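Local coordinates for protein involved in catabolism of external DNA (Legionella pneumophila subsp. pneumophila, PDB 2OO3) that probably transfers a methyl group from S-adenosyl-L-methionine to N6 of a single adenine, position 2030, in 23S ribosomal RNA, at residues A[16-21]-A[238-243]; A[194-199]-A[207-212]; A[223-228]-A[258-263]; A[163-168]-A[176-181]. All blocks are in the same frame, centred on the assembly; numbering follows the deposited sequence.

All four contacts pack a helix on the same eight-stranded mixed sheet, which has the seven-strand order of class I methyltransferases, with strand 270-275 added at one edge. Contacts 1 and 3 lie on one face, under helices 14-30 and 249-263. Contacts 2 and 4 lie on the opposite face, under helices 203-216 and 174-188, with centres about 8 Å apart. The centres of contacts 3 and 4 are furthest apart, at about 23 Å. Along the chain, contact 4 closes before contact 2 opens, and both are nested in the long loop closed by contact 1. Contact 3 crosses contact 1. The late strands thus return to the N-terminal helix, near the predicted active site.

Contact 1 of 4, residues A[16-21]-A[238-243]; sequences DVIKHI and CGLWII
Ile18 and Cys238 make the closest meeting here, with Ile18 CG2 3.7 Å from Cys238 SG. Ile18 CG1 also lies 4.2 Å from Leu240 CD1. Ile18 and Leu240 pass alongside one another, running in contrary directions. Leu240 CD1 reaches on to the helix backbone, 4.0 Å from Lys19 CA. This apolar part is buried, and segment 16-21 runs nearly parallel to segment 238-243, with axes 9.0 Å apart and at 19°. The Lys19 side is buried too, but looser, and solvent comes near only at Asp16. Only the start of the Lys19 chain brushes Leu240, with CB 4.2 Å from Leu240 CD2, and the rest leads away. There Lys19 NZ forms a salt bridge with OD1 of Asp16, at 3.1 Å, nearly along the C-O axis. A second salt bridge joins NZ to OD1 of Asp166, the predicted proton acceptor. Trp197 adds a cation-pi contact. Apolar contacts hold the base of Lys19 and two carboxylates its ammonium group, consistent with Lys19 helping to position Asp166.

Contact 2 of 4, residues A[194-199]-A[207-212]; sequences YCVWYP and EQFLRK
Tyr198 and Phe209 form an oblique aromatic pair, with ring centroids 5.3 Å apart and planes at 44°. Their nearest atoms are Tyr198 CD2 and Phe209 CE2, at 3.6 Å. Phe209 has CG anti to its backbone N (chi1 169°), which sends the ring from the helix to the strand. A CH-pi contact comes from the next helix residue. Leu210 CD2 sits over one face of the Tyr198 ring, 4.1 Å from the centroid and 28° off the normal. The same methyl group also touches the phenol end of the ring. The aliphatic contact is Val196. Both its methyl groups, CG1 and CG2, lie 4.1 Å from Phe209 CZ, and CG2 is at the ring edge. The one polar tip, Tyr198 OH, is hydrogen-bonded to Glu224 on strand 220-226. Helix 203-216 runs back along strand 193-200, with the segments nearly antiparallel. It then leads to strand 220-226, while antiparallel strand 237-243 lies between the two. This is the crossover of the class I methyltransferase fold.

Contact 3 of 4, residues A[223-228]-A[258-263]; sequences IELHLN and ETLTTY
Leu225 and Thr261 are the nearest backbone pair, with CA atoms 7.9 Å apart, where strand 220-226 meets segment 258-263 of the helix. Leu225 points at the helix. With CG anti to the backbone N (chi1 178°), its fork reaches the helix and places one methyl group on each of two residues. Leu225 CD1 touches Thr261 CG2 at 3.9 Å, and Leu225 CD2 lies 4.3 Å from Leu260 CD1. Thr261 offers its methyl group because its hydroxyl is turned back on the helix: OG1 donates to Glu258 O at 2.8 Å. On the other face of the strand, His226 points away from the helix. Its NE2 donates to Glu224 OE1 at 2.7 Å, in the ring plane and on the anti side of the carboxylate, but the bond is bent (134° at the hydrogen). Arg222 forms a salt bridge with the other oxygen of Glu224. Phe14 and Val17 of helix 14-30 pack against Leu225 and Leu260 respectively, and Tyr271 of strand 270-275 lies against Thr261.

Contact 4 of 4, residues A[163-168]-A[176-181]; sequences IFIDPS and KEIPYA
Ile178 packs on Pro167 and Ile165 within the beta-alpha-beta unit of strand 161-165, helix 174-188 and strand 193-200. Asp166, Pro167 and Ser168 begin a DPPY-like motif, as in adenine N6-methyltransferases. Asp166 is the predicted proton acceptor and a predicted S-adenosyl-L-methionine ligand. The Ile178 side chain leaves the helix toward the strand end and forks at CB, which itself stays back from the strand. One branch, CG2, is anti to the backbone N. It points to Val196 of strand 193-200 and Phe209 of helix 203-216. The other branch, CG1, is beside the backbone N (chi1 -70°) and lies 3.8 Å from Pro167 CG. The chain then bends (chi2 -61°), and the tip, CD1, stays at the same proline atom, also 3.8 Å away. Pro167 thus receives both outer atoms of this branch on one ring carbon, and the two side chains cross at a slant. For its part, Pro167 also touches His43, predicted to bind S-adenosyl-L-methionine. The next helix residue, Pro179, has no N-H to give to the turn before, and the helix is kinked there. Ile165 completes the contact more loosely, with its CG2 4.4 Å from Ile178 CD1.

Contact 1 of 4, residues A[16-21]-A[238-243]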
loop_
_atom_site.group_PDB
_atom_site.type_symbol
_atom_site.label_atom_id
_atom_site.label_comp_id
_atom_site.label_asym_id
_atom_site.label_seq_id
_atom_site.Cartn_x
_atom_site.Cartn_y
_atom_site.Cartn_z
ATOM N N ASP A 16 -6.532 -0.762 -4.607
ATOM C CA ASP A 16 -5.657 -1.906 -4.308
ATOM C C ASP A 16 -4.549 -2.044 -5.333
ATOM O O ASP A 16 -3.412 -2.300 -4.999
ATOM C CB ASP A 16 -6.453 -3.210 -4.251
ATOM C CG ASP A 16 -6.972 -3.520 -2.834
ATOM O OD1 ASP A 16 -6.714 -2.717 -1.898
ATOM O OD2 ASP A 16 -7.637 -4.580 -2.670
ATOM N N VAL A 17 -4.883 -1.890 -6.606
ATOM C CA VAL A 17 -3.884 -2.088 -7.641
ATOM C C VAL A 17 -2.724 -1.103 -7.471
ATOM O O VAL A 17 -1.540 -1.515 -7.378
ATOM C CB VAL A 17 -4.489 -1.980 -9.068
ATOM C CG1 VAL A 17 -3.354 -2.013 -10.132
ATOM C CG2 VAL A 17 -5.462 -3.123 -9.301
ATOM N N ILE A 18 -3.041 0.198 -7.393
ATOM C CA ILE A 18 -1.952 1.160 -7.256
ATOM C C ILE A 18 -1.214 1.038 -5.913
ATOM O O ILE A 18 0.028 1.132 -5.840
ATOM C CB ILE A 18 -2.354 2.623 -7.566
ATOM C CG1 ILE A 18 -1.126 3.563 -7.399
ATOM C CG2 ILE A 18 -3.457 3.108 -6.648
ATOM C CD1 ILE A 18 0.108 3.235 -8.341
ATOM N N LYS A 19 -1.953 0.799 -4.846
ATOM C CA LYS A 19 -1.320 0.631 -3.532
ATOM C C LYS A 19 -0.367 -0.584 -3.497
ATOM O O LYS A 19 0.759 -0.515 -2.957
ATOM C CB LYS A 19 -2.417 0.598 -2.453
ATOM C CG LYS A 19 -2.298 -0.417 -1.379
ATOM C CD LYS A 19 -3.517 -0.450 -0.409
ATOM C CE LYS A 19 -4.845 -0.056 -1.053
ATOM N NZ LYS A 19 -5.979 -0.240 -0.100
ATOM N N HIS A 20 -0.798 -1.699 -4.074
ATOM C CA HIS A 20 0.008 -2.918 -4.001
ATOM C C HIS A 20 1.204 -2.911 -4.953
ATOM O O HIS A 20 2.249 -3.420 -4.608
ATOM C CB HIS A 20 -0.860 -4.156 -4.196
ATOM C CG HIS A 20 -1.796 -4.412 -3.045
ATOM N ND1 HIS A 20 -3.013 -5.042 -3.201
ATOM C CD2 HIS A 20 -1.680 -4.143 -1.716
ATOM C CE1 HIS A 20 -3.605 -5.159 -2.024
ATOM N NE2 HIS A 20 -2.823 -4.614 -1.108
ATOM N N ILE A 21 1.062 -2.305 -6.130
ATOM C CA ILE A 21 2.216 -2.172 -7.008
ATOM C C ILE A 21 3.235 -1.275 -6.329
ATOM O O ILE A 21 4.445 -1.586 -6.359
ATOM C CB ILE A 21 1.837 -1.572 -8.394
ATOM C CG1 ILE A 21 0.860 -2.524 -9.090
ATOM C CG2 ILE A 21 3.111 -1.329 -9.239
ATOM C CD1 ILE A 21 0.221 -1.945 -10.380
ATOM N N CYS A 238 -7.509 8.085 -5.521
ATOM C CA CYS A 238 -6.816 7.793 -4.269
ATOM C C CYS A 238 -5.353 8.165 -4.419
ATOM O O CYS A 238 -4.898 8.517 -5.520
ATOM C CB CYS A 238 -6.961 6.286 -3.957
ATOM S SG CYS A 238 -5.989 5.250 -5.060
ATOM N N GLY A 239 -4.601 8.076 -3.337
ATOM C CA GLY A 239 -3.181 8.422 -3.424
ATOM C C GLY A 239 -2.345 7.729 -2.398
ATOM O O GLY A 239 -2.883 7.016 -1.525
ATOM N N LEU A 240 -1.031 7.891 -2.522
ATOM C CA LEU A 240 -0.112 7.492 -1.427
ATOM C C LEU A 240 0.895 8.602 -1.142
ATOM O O LEU A 240 1.326 9.316 -2.046
ATOM C CB LEU A 240 0.587 6.137 -1.695
ATOM C CG LEU A 240 -0.368 4.939 -1.894
ATOM C CD1 LEU A 240 -0.535 4.593 -3.385
ATOM C CD2 LEU A 240 0.137 3.720 -1.156
ATOM N N TRP A 241 1.206 8.762 0.137
ATOM C CA TRP A 241 2.171 9.730 0.605
ATOM C C TRP A 241 3.347 8.936 1.165
ATOM O O TRP A 241 3.157 8.086 2.039
ATOM C CB TRP A 241 1.543 10.622 1.687
ATOM C CG TRP A 241 2.485 11.741 2.073
ATOM C CD1 TRP A 241 3.617 11.640 2.823
ATOM C CD2 TRP A 241 2.376 13.105 1.689
ATOM N NE1 TRP A 241 4.226 12.870 2.947
ATOM C CE2 TRP A 241 3.483 13.786 2.248
ATOM C CE3 TRP A 241 1.445 13.828 0.917
ATOM C CZ2 TRP A 241 3.694 15.168 2.062
ATOM C CZ3 TRP A 241 1.657 15.226 0.737
ATOM C CH2 TRP A 241 2.781 15.860 1.294
ATOM N N ILE A 242 4.544 9.179 0.633
ATOM C CA ILE A 242 5.718 8.405 1.033
ATOM C C ILE A 242 6.760 9.350 1.588
ATOM O O ILE A 242 7.087 10.352 0.951
ATOM C CB ILE A 242 6.307 7.541 -0.151
ATOM C CG1 ILE A 242 5.247 6.543 -0.650
ATOM C CG2 ILE A 242 7.551 6.777 0.320
ATOM C CD1 ILE A 242 5.463 5.989 -2.013
ATOM N N ILE A 243 7.202 9.064 2.803
ATOM C CA ILE A 243 8.323 9.765 3.426
ATOM C C ILE A 243 9.576 8.911 3.277
ATOM O O ILE A 243 9.552 7.700 3.525
ATOM C CB ILE A 243 8.064 10.015 4.909
ATOM C CG1 ILE A 243 6.782 10.866 5.070
ATOM C CG2 ILE A 243 9.285 10.718 5.588
ATOM C CD1 ILE A 243 6.247 10.969 6.543
#

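Contact 2 of 4, residues A[194-199]-A[207-212]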
loop_
_atom_site.group_PDB
_atom_site.type_symbol
_atom_site.label_atom_id
_atom_site.label_comp_id
_atom_site.label_asym_id
_atom_site.label_seq_id
_atom_site.Cartn_x
_atom_site.Cartn_y
_atom_site.Cartn_z
ATOM N N TYR A 194 8.079 5.569 5.363
ATOM C CA TYR A 194 6.650 5.580 5.693
ATOM C C TYR A 194 5.805 5.684 4.405
ATOM O O TYR A 194 6.064 6.535 3.559
ATOM C CB TYR A 194 6.324 6.767 6.628
ATOM C CG TYR A 194 7.059 6.686 7.968
ATOM C CD1 TYR A 194 6.468 6.079 9.080
ATOM C CD2 TYR A 194 8.359 7.196 8.117
ATOM C CE1 TYR A 194 7.143 5.993 10.308
ATOM C CE2 TYR A 194 9.047 7.108 9.373
ATOM C CZ TYR A 194 8.423 6.504 10.442
ATOM O OH TYR A 194 9.084 6.406 11.662
ATOM N N CYS A 195 4.827 4.801 4.253
ATOM C CA CYS A 195 3.957 4.823 3.095
ATOM C C CYS A 195 2.512 4.749 3.574
ATOM O O CYS A 195 2.076 3.736 4.118
ATOM C CB CYS A 195 4.246 3.631 2.193
ATOM S SG CYS A 195 3.242 3.608 0.712
ATOM N N VAL A 196 1.754 5.817 3.365
ATOM C CA VAL A 196 0.343 5.814 3.796
ATOM C C VAL A 196 -0.568 6.017 2.575
ATOM O O VAL A 196 -0.336 6.924 1.760
ATOM C CB VAL A 196 0.078 6.865 4.909
ATOM C CG1 VAL A 196 0.464 8.269 4.456
ATOM C CG2 VAL A 196 -1.395 6.827 5.422
ATOM N N TRP A 197 -1.553 5.128 2.445
ATOM C CA TRP A 197 -2.582 5.207 1.417
ATOM C C TRP A 197 -3.698 6.128 1.928
ATOM O O TRP A 197 -4.060 6.082 3.128
ATOM C CB TRP A 197 -3.152 3.792 1.141
ATOM C CG TRP A 197 -4.268 3.817 0.116
ATOM C CD1 TRP A 197 -4.134 3.870 -1.266
ATOM C CD2 TRP A 197 -5.671 3.896 0.394
ATOM N NE1 TRP A 197 -5.384 3.954 -1.848
ATOM C CE2 TRP A 197 -6.342 3.962 -0.854
ATOM C CE3 TRP A 197 -6.424 3.946 1.581
ATOM C CZ2 TRP A 197 -7.731 4.070 -0.947
ATOM C CZ3 TRP A 197 -7.809 4.008 1.492
ATOM C CH2 TRP A 197 -8.454 4.053 0.232
ATOM N N TYR A 198 -4.313 6.892 1.017
ATOM C CA TYR A 198 -5.487 7.698 1.365
ATOM C C TYR A 198 -6.456 7.761 0.186
ATOM O O TYR A 198 -6.020 7.666 -0.980
ATOM C CB TYR A 198 -5.050 9.109 1.779
ATOM C CG TYR A 198 -4.324 9.879 0.697
ATOM C CD1 TYR A 198 -5.021 10.680 -0.205
ATOM C CD2 TYR A 198 -2.922 9.820 0.585
ATOM C CE1 TYR A 198 -4.344 11.408 -1.206
ATOM C CE2 TYR A 198 -2.250 10.532 -0.381
ATOM C CZ TYR A 198 -2.961 11.318 -1.278
ATOM O OH TYR A 198 -2.269 12.010 -2.236
ATOM N N PRO A 199 -7.768 7.890 0.469
ATOM C CA PRO A 199 -8.748 8.046 -0.584
ATOM C C PRO A 199 -9.014 9.500 -0.932
ATOM O O PRO A 199 -8.671 10.407 -0.172
ATOM C CB PRO A 199 -10.025 7.455 0.044
ATOM C CG PRO A 199 -9.896 7.748 1.508
ATOM C CD PRO A 199 -8.404 7.824 1.803
ATOM N N GLU A 207 -7.548 17.218 1.580
ATOM C CA GLU A 207 -6.628 18.347 1.611
ATOM C C GLU A 207 -6.157 18.669 3.041
ATOM O O GLU A 207 -5.012 19.107 3.240
ATOM C CB GLU A 207 -7.246 19.595 0.959
ATOM C CG GLU A 207 -7.369 19.538 -0.590
ATOM C CD GLU A 207 -6.002 19.379 -1.291
ATOM O OE1 GLU A 207 -4.984 19.851 -0.764
ATOM O OE2 GLU A 207 -5.925 18.748 -2.353
ATOM N N GLN A 208 -7.036 18.471 4.032
ATOM C CA GLN A 208 -6.646 18.692 5.434
ATOM C C GLN A 208 -5.657 17.630 5.919
ATOM O O GLN A 208 -4.703 17.924 6.662
ATOM C CB GLN A 208 -7.870 18.751 6.340
ATOM C CG GLN A 208 -8.697 20.069 6.135
ATOM C CD GLN A 208 -10.075 19.962 6.755
ATOM O OE1 GLN A 208 -10.216 20.108 7.966
ATOM N NE2 GLN A 208 -11.100 19.687 5.929
ATOM N N PHE A 209 -5.906 16.399 5.502
ATOM C CA PHE A 209 -4.984 15.272 5.728
ATOM C C PHE A 209 -3.624 15.600 5.097
ATOM O O PHE A 209 -2.577 15.529 5.761
ATOM C CB PHE A 209 -5.609 14.006 5.105
ATOM C CG PHE A 209 -4.673 12.805 5.021
ATOM C CD1 PHE A 209 -4.555 11.920 6.089
ATOM C CD2 PHE A 209 -3.938 12.554 3.853
ATOM C CE1 PHE A 209 -3.695 10.784 6.005
ATOM C CE2 PHE A 209 -3.065 11.438 3.771
ATOM C CZ PHE A 209 -2.953 10.562 4.843
ATOM N N LEU A 210 -3.636 15.988 3.822
ATOM C CA LEU A 210 -2.387 16.272 3.116
ATOM C C LEU A 210 -1.574 17.452 3.737
ATOM O O LEU A 210 -0.339 17.419 3.740
ATOM C CB LEU A 210 -2.662 16.529 1.624
ATOM C CG LEU A 210 -3.117 15.337 0.770
ATOM C CD1 LEU A 210 -3.436 15.804 -0.629
ATOM C CD2 LEU A 210 -2.033 14.225 0.754
ATOM N N ARG A 211 -2.252 18.459 4.296
ATOM C CA ARG A 211 -1.540 19.584 4.923
ATOM C C ARG A 211 -0.780 19.093 6.155
ATOM O O ARG A 211 0.383 19.483 6.379
ATOM C CB ARG A 211 -2.493 20.736 5.289
ATOM C CG ARG A 211 -1.785 21.967 5.975
ATOM C CD ARG A 211 -2.767 23.147 6.189
ATOM N NE ARG A 211 -3.246 23.733 4.930
ATOM C CZ ARG A 211 -2.557 24.598 4.178
ATOM N NH1 ARG A 211 -1.345 25.003 4.547
ATOM N NH2 ARG A 211 -3.077 25.053 3.045
ATOM N N LYS A 212 -1.409 18.218 6.934
ATOM C CA LYS A 212 -0.729 17.602 8.080
ATOM C C LYS A 212 0.428 16.697 7.645
ATOM O O LYS A 212 1.485 16.754 8.244
ATOM C CB LYS A 212 -1.695 16.798 8.972
ATOM C CG LYS A 212 -2.824 17.610 9.552
ATOM C CD LYS A 212 -2.349 18.985 10.023
ATOM C CE LYS A 212 -1.967 18.987 11.483
ATOM N NZ LYS A 212 -1.794 20.389 11.966
#

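Contact 3 of 4, residues A[223-228]-A[258-263]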
loop_
_atom_site.group_PDB
_atom_site.type_symbol
_atom_site.label_atom_id
_atom_site.label_comp_id
_atom_site.label_asym_id
_atom_site.label_seq_id
_atom_site.Cartn_x
_atom_site.Cartn_y
_atom_site.Cartn_z
ATOM N N ILE A 223 1.712 10.604 -4.611
ATOM C CA ILE A 223 1.237 10.107 -5.888
ATOM C C ILE A 223 -0.290 9.940 -5.824
ATOM O O ILE A 223 -0.844 9.596 -4.769
ATOM C CB ILE A 223 1.958 8.800 -6.279
ATOM C CG1 ILE A 223 1.584 7.670 -5.310
ATOM C CG2 ILE A 223 3.492 9.043 -6.291
ATOM C CD1 ILE A 223 2.069 6.252 -5.769
ATOM N N GLU A 224 -0.987 10.256 -6.917
ATOM C CA GLU A 224 -2.439 10.107 -6.917
ATOM C C GLU A 224 -2.877 9.596 -8.269
ATOM O O GLU A 224 -2.203 9.825 -9.258
ATOM C CB GLU A 224 -3.165 11.425 -6.598
ATOM C CG GLU A 224 -2.878 11.954 -5.213
ATOM C CD GLU A 224 -3.756 13.144 -4.815
ATOM O OE1 GLU A 224 -4.540 13.634 -5.674
ATOM O OE2 GLU A 224 -3.636 13.585 -3.657
ATOM N N LEU A 225 -3.998 8.894 -8.272
ATOM C CA LEU A 225 -4.599 8.315 -9.460
ATOM C C LEU A 225 -6.066 8.698 -9.382
ATOM O O LEU A 225 -6.726 8.426 -8.386
ATOM C CB LEU A 225 -4.432 6.783 -9.406
ATOM C CG LEU A 225 -5.023 5.908 -10.511
ATOM C CD1 LEU A 225 -4.393 6.203 -11.858
ATOM C CD2 LEU A 225 -4.843 4.422 -10.180
ATOM N N HIS A 226 -6.577 9.323 -10.429
ATOM C CA HIS A 226 -7.915 9.844 -10.419
ATOM C C HIS A 226 -8.687 9.248 -11.591
ATOM O O HIS A 226 -8.253 9.321 -12.756
ATOM C CB HIS A 226 -7.881 11.364 -10.490
ATOM C CG HIS A 226 -7.272 12.005 -9.287
ATOM N ND1 HIS A 226 -7.870 11.973 -8.044
ATOM C CD2 HIS A 226 -6.125 12.702 -9.133
ATOM C CE1 HIS A 226 -7.108 12.613 -7.174
ATOM N NE2 HIS A 226 -6.043 13.062 -7.810
ATOM N N LEU A 227 -9.831 8.643 -11.272
ATOM C CA LEU A 227 -10.648 8.044 -12.303
ATOM C C LEU A 227 -11.420 9.077 -13.150
ATOM O O LEU A 227 -11.770 8.793 -14.290
ATOM C CB LEU A 227 -11.632 7.055 -11.682
ATOM C CG LEU A 227 -11.063 5.836 -10.982
ATOM C CD1 LEU A 227 -12.236 5.044 -10.376
ATOM C CD2 LEU A 227 -10.260 4.979 -11.948
ATOM N N ASN A 228 -11.690 10.237 -12.569
ATOM C CA ASN A 228 -12.458 11.323 -13.195
ATOM C C ASN A 228 -13.780 10.898 -13.805
ATOM O O ASN A 228 -14.032 11.189 -14.987
ATOM C CB ASN A 228 -11.601 12.116 -14.183
ATOM C CG ASN A 228 -10.318 12.624 -13.541
ATOM O OD1 ASN A 228 -10.350 13.208 -12.469
ATOM N ND2 ASN A 228 -9.198 12.394 -14.188
ATOM N N GLU A 258 1.170 6.049 -15.481
ATOM C CA GLU A 258 0.808 6.216 -16.898
ATOM C C GLU A 258 0.171 4.961 -17.438
ATOM O O GLU A 258 -0.853 5.033 -18.120
ATOM C CB GLU A 258 2.016 6.494 -17.786
ATOM C CG GLU A 258 2.798 7.750 -17.513
ATOM C CD GLU A 258 3.841 7.943 -18.614
ATOM O OE1 GLU A 258 4.752 8.783 -18.446
ATOM O OE2 GLU A 258 3.720 7.232 -19.659
ATOM N N THR A 259 0.794 3.803 -17.180
ATOM C CA THR A 259 0.214 2.522 -17.610
ATOM C C THR A 259 -1.205 2.299 -17.062
ATOM O O THR A 259 -2.119 1.917 -17.809
ATOM C CB THR A 259 1.130 1.316 -17.254
ATOM O OG1 THR A 259 2.419 1.549 -17.815
ATOM C CG2 THR A 259 0.605 0.046 -17.827
ATOM N N LEU A 260 -1.395 2.528 -15.768
ATOM C CA LEU A 260 -2.723 2.322 -15.155
ATOM C C LEU A 260 -3.852 3.202 -15.761
ATOM O O LEU A 260 -5.014 2.770 -15.886
ATOM C CB LEU A 260 -2.631 2.499 -13.629
ATOM C CG LEU A 260 -1.767 1.426 -12.939
ATOM C CD1 LEU A 260 -1.781 1.693 -11.450
ATOM C CD2 LEU A 260 -2.333 -0.001 -13.251
ATOM N N THR A 261 -3.521 4.436 -16.129
ATOM C CA THR A 261 -4.523 5.317 -16.723
ATOM C C THR A 261 -4.936 4.797 -18.102
ATOM O O THR A 261 -5.970 5.219 -18.608
ATOM C CB THR A 261 -4.066 6.772 -16.865
ATOM O OG1 THR A 261 -2.946 6.849 -17.751
ATOM C CG2 THR A 261 -3.673 7.374 -15.516
ATOM N N THR A 262 -4.158 3.895 -18.708
ATOM C CA THR A 262 -4.608 3.267 -19.959
ATOM C C THR A 262 -5.631 2.138 -19.704
ATOM O O THR A 262 -6.336 1.742 -20.617
ATOM C CB THR A 262 -3.449 2.728 -20.842
ATOM O OG1 THR A 262 -2.874 1.547 -20.262
ATOM C CG2 THR A 262 -2.357 3.791 -21.045
ATOM N N TYR A 263 -5.698 1.626 -18.472
ATOM C CA TYR A 263 -6.670 0.588 -18.101
ATOM C C TYR A 263 -7.890 1.148 -17.372
ATOM O O TYR A 263 -8.992 0.657 -17.541
ATOM C CB TYR A 263 -6.004 -0.520 -17.252
ATOM C CG TYR A 263 -4.953 -1.305 -18.013
ATOM C CD1 TYR A 263 -5.319 -2.353 -18.861
ATOM C CD2 TYR A 263 -3.600 -0.992 -17.897
ATOM C CE1 TYR A 263 -4.367 -3.061 -19.578
ATOM C CE2 TYR A 263 -2.626 -1.693 -18.624
ATOM C CZ TYR A 263 -3.012 -2.726 -19.446
ATOM O OH TYR A 263 -2.052 -3.445 -20.149
#

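Contact 4 of 4, residues A[163-168]-A[176-181]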
loop_
_atom_site.group_PDB
_atom_site.type_symbol
_atom_site.label_atom_id
_atom_site.label_comp_id
_atom_site.label_asym_id
_atom_site.label_seq_id
_atom_site.Cartn_x
_atom_site.Cartn_y
_atom_site.Cartn_z
ATOM N N ILE A 163 7.142 1.096 6.896
ATOM C CA ILE A 163 5.903 1.179 7.655
ATOM C C ILE A 163 4.808 1.450 6.617
ATOM O O ILE A 163 4.806 2.489 5.966
ATOM C CB ILE A 163 5.975 2.282 8.743
ATOM C CG1 ILE A 163 7.136 2.015 9.749
ATOM C CG2 ILE A 163 4.702 2.292 9.554
ATOM C CD1 ILE A 163 8.447 2.796 9.432
ATOM N N PHE A 164 3.927 0.481 6.439
ATOM C CA PHE A 164 2.915 0.513 5.386
ATOM C C PHE A 164 1.575 0.655 6.053
ATOM O O PHE A 164 1.132 -0.235 6.765
ATOM C CB PHE A 164 2.961 -0.779 4.526
ATOM C CG PHE A 164 2.086 -0.738 3.302
ATOM C CD1 PHE A 164 2.447 0.040 2.171
ATOM C CD2 PHE A 164 0.927 -1.490 3.252
ATOM C CE1 PHE A 164 1.621 0.065 1.024
ATOM C CE2 PHE A 164 0.087 -1.460 2.113
ATOM C CZ PHE A 164 0.438 -0.690 1.003
ATOM N N ILE A 165 0.951 1.812 5.822
ATOM C CA ILE A 165 -0.265 2.221 6.524
ATOM C C ILE A 165 -1.453 2.307 5.587
ATOM O O ILE A 165 -1.496 3.174 4.705
ATOM C CB ILE A 165 -0.015 3.589 7.211
ATOM C CG1 ILE A 165 1.206 3.467 8.143
ATOM C CG2 ILE A 165 -1.248 4.010 7.997
ATOM C CD1 ILE A 165 1.826 4.764 8.579
ATOM N N ASP A 166 -2.418 1.402 5.770
ATOM C CA ASP A 166 -3.565 1.320 4.866
ATOM C C ASP A 166 -4.899 1.470 5.610
ATOM O O ASP A 166 -5.649 0.515 5.720
ATOM C CB ASP A 166 -3.487 0.008 4.072
ATOM C CG ASP A 166 -4.541 -0.102 2.980
ATOM O OD1 ASP A 166 -5.123 0.946 2.548
ATOM O OD2 ASP A 166 -4.782 -1.264 2.566
ATOM N N PRO A 167 -5.221 2.690 6.093
ATOM C CA PRO A 167 -6.464 2.862 6.874
ATOM C C PRO A 167 -7.702 2.745 6.017
ATOM O O PRO A 167 -7.612 2.956 4.804
ATOM C CB PRO A 167 -6.356 4.302 7.433
ATOM C CG PRO A 167 -4.912 4.739 7.147
ATOM C CD PRO A 167 -4.486 3.961 5.942
ATOM N N SER A 168 -8.839 2.397 6.638
ATOM C CA SER A 168 -10.138 2.425 5.945
ATOM C C SER A 168 -10.761 3.830 5.808
ATOM O O SER A 168 -11.544 4.055 4.881
ATOM C CB SER A 168 -11.134 1.496 6.639
ATOM O OG SER A 168 -11.601 2.065 7.863
ATOM N N LYS A 176 -7.288 12.924 10.627
ATOM C CA LYS A 176 -6.367 13.624 11.541
ATOM C C LYS A 176 -5.597 12.694 12.471
ATOM O O LYS A 176 -4.447 13.002 12.816
ATOM C CB LYS A 176 -7.059 14.743 12.332
ATOM C CG LYS A 176 -8.219 14.337 13.113
ATOM C CD LYS A 176 -8.527 15.410 14.169
ATOM C CE LYS A 176 -9.456 14.843 15.250
ATOM N NZ LYS A 176 -10.861 14.886 14.749
ATOM N N GLU A 177 -6.197 11.560 12.858
ATOM C CA GLU A 177 -5.466 10.587 13.695
ATOM C C GLU A 177 -4.197 10.072 12.999
ATOM O O GLU A 177 -3.147 9.930 13.605
ATOM C CB GLU A 177 -6.354 9.408 14.028
ATOM C CG GLU A 177 -7.476 9.772 14.990
ATOM C CD GLU A 177 -8.534 8.701 15.122
ATOM O OE1 GLU A 177 -8.447 7.669 14.419
ATOM O OE2 GLU A 177 -9.458 8.891 15.950
ATOM N N ILE A 178 -4.329 9.768 11.714
ATOM C CA ILE A 178 -3.259 9.117 10.963
ATOM C C ILE A 178 -2.024 9.998 10.835
ATOM O O ILE A 178 -0.948 9.563 11.226
ATOM C CB ILE A 178 -3.777 8.563 9.585
ATOM C CG1 ILE A 178 -4.714 7.374 9.845
ATOM C CG2 ILE A 178 -2.629 8.203 8.659
ATOM C CD1 ILE A 178 -4.081 6.175 10.573
ATOM N N PRO A 179 -2.161 11.239 10.321
ATOM C CA PRO A 179 -0.941 12.045 10.265
ATOM C C PRO A 179 -0.353 12.350 11.638
ATOM O O PRO A 179 0.847 12.516 11.738
ATOM C CB PRO A 179 -1.406 13.347 9.621
ATOM C CG PRO A 179 -2.628 12.939 8.791
ATOM C CD PRO A 179 -3.303 11.947 9.724
ATOM N N TYR A 180 -1.205 12.458 12.660
ATOM C CA TYR A 180 -0.746 12.658 14.035
ATOM C C TYR A 180 0.162 11.488 14.462
ATOM O O TYR A 180 1.260 11.706 14.947
ATOM C CB TYR A 180 -1.923 12.761 15.001
ATOM C CG TYR A 180 -1.517 13.128 16.426
ATOM C CD1 TYR A 180 -1.197 14.432 16.747
ATOM C CD2 TYR A 180 -1.455 12.166 17.436
ATOM C CE1 TYR A 180 -0.833 14.792 18.034
ATOM C CE2 TYR A 180 -1.085 12.519 18.749
ATOM C CZ TYR A 180 -0.783 13.844 19.030
ATOM O OH TYR A 180 -0.408 14.252 20.318
ATOM N N ALA A 181 -0.314 10.262 14.264
ATOM C CA ALA A 181 0.466 9.079 14.589
ATOM C C ALA A 181 1.779 8.982 13.775
ATOM O O ALA A 181 2.832 8.628 14.323
ATOM C CB ALA A 181 -0.378 7.822 14.391
#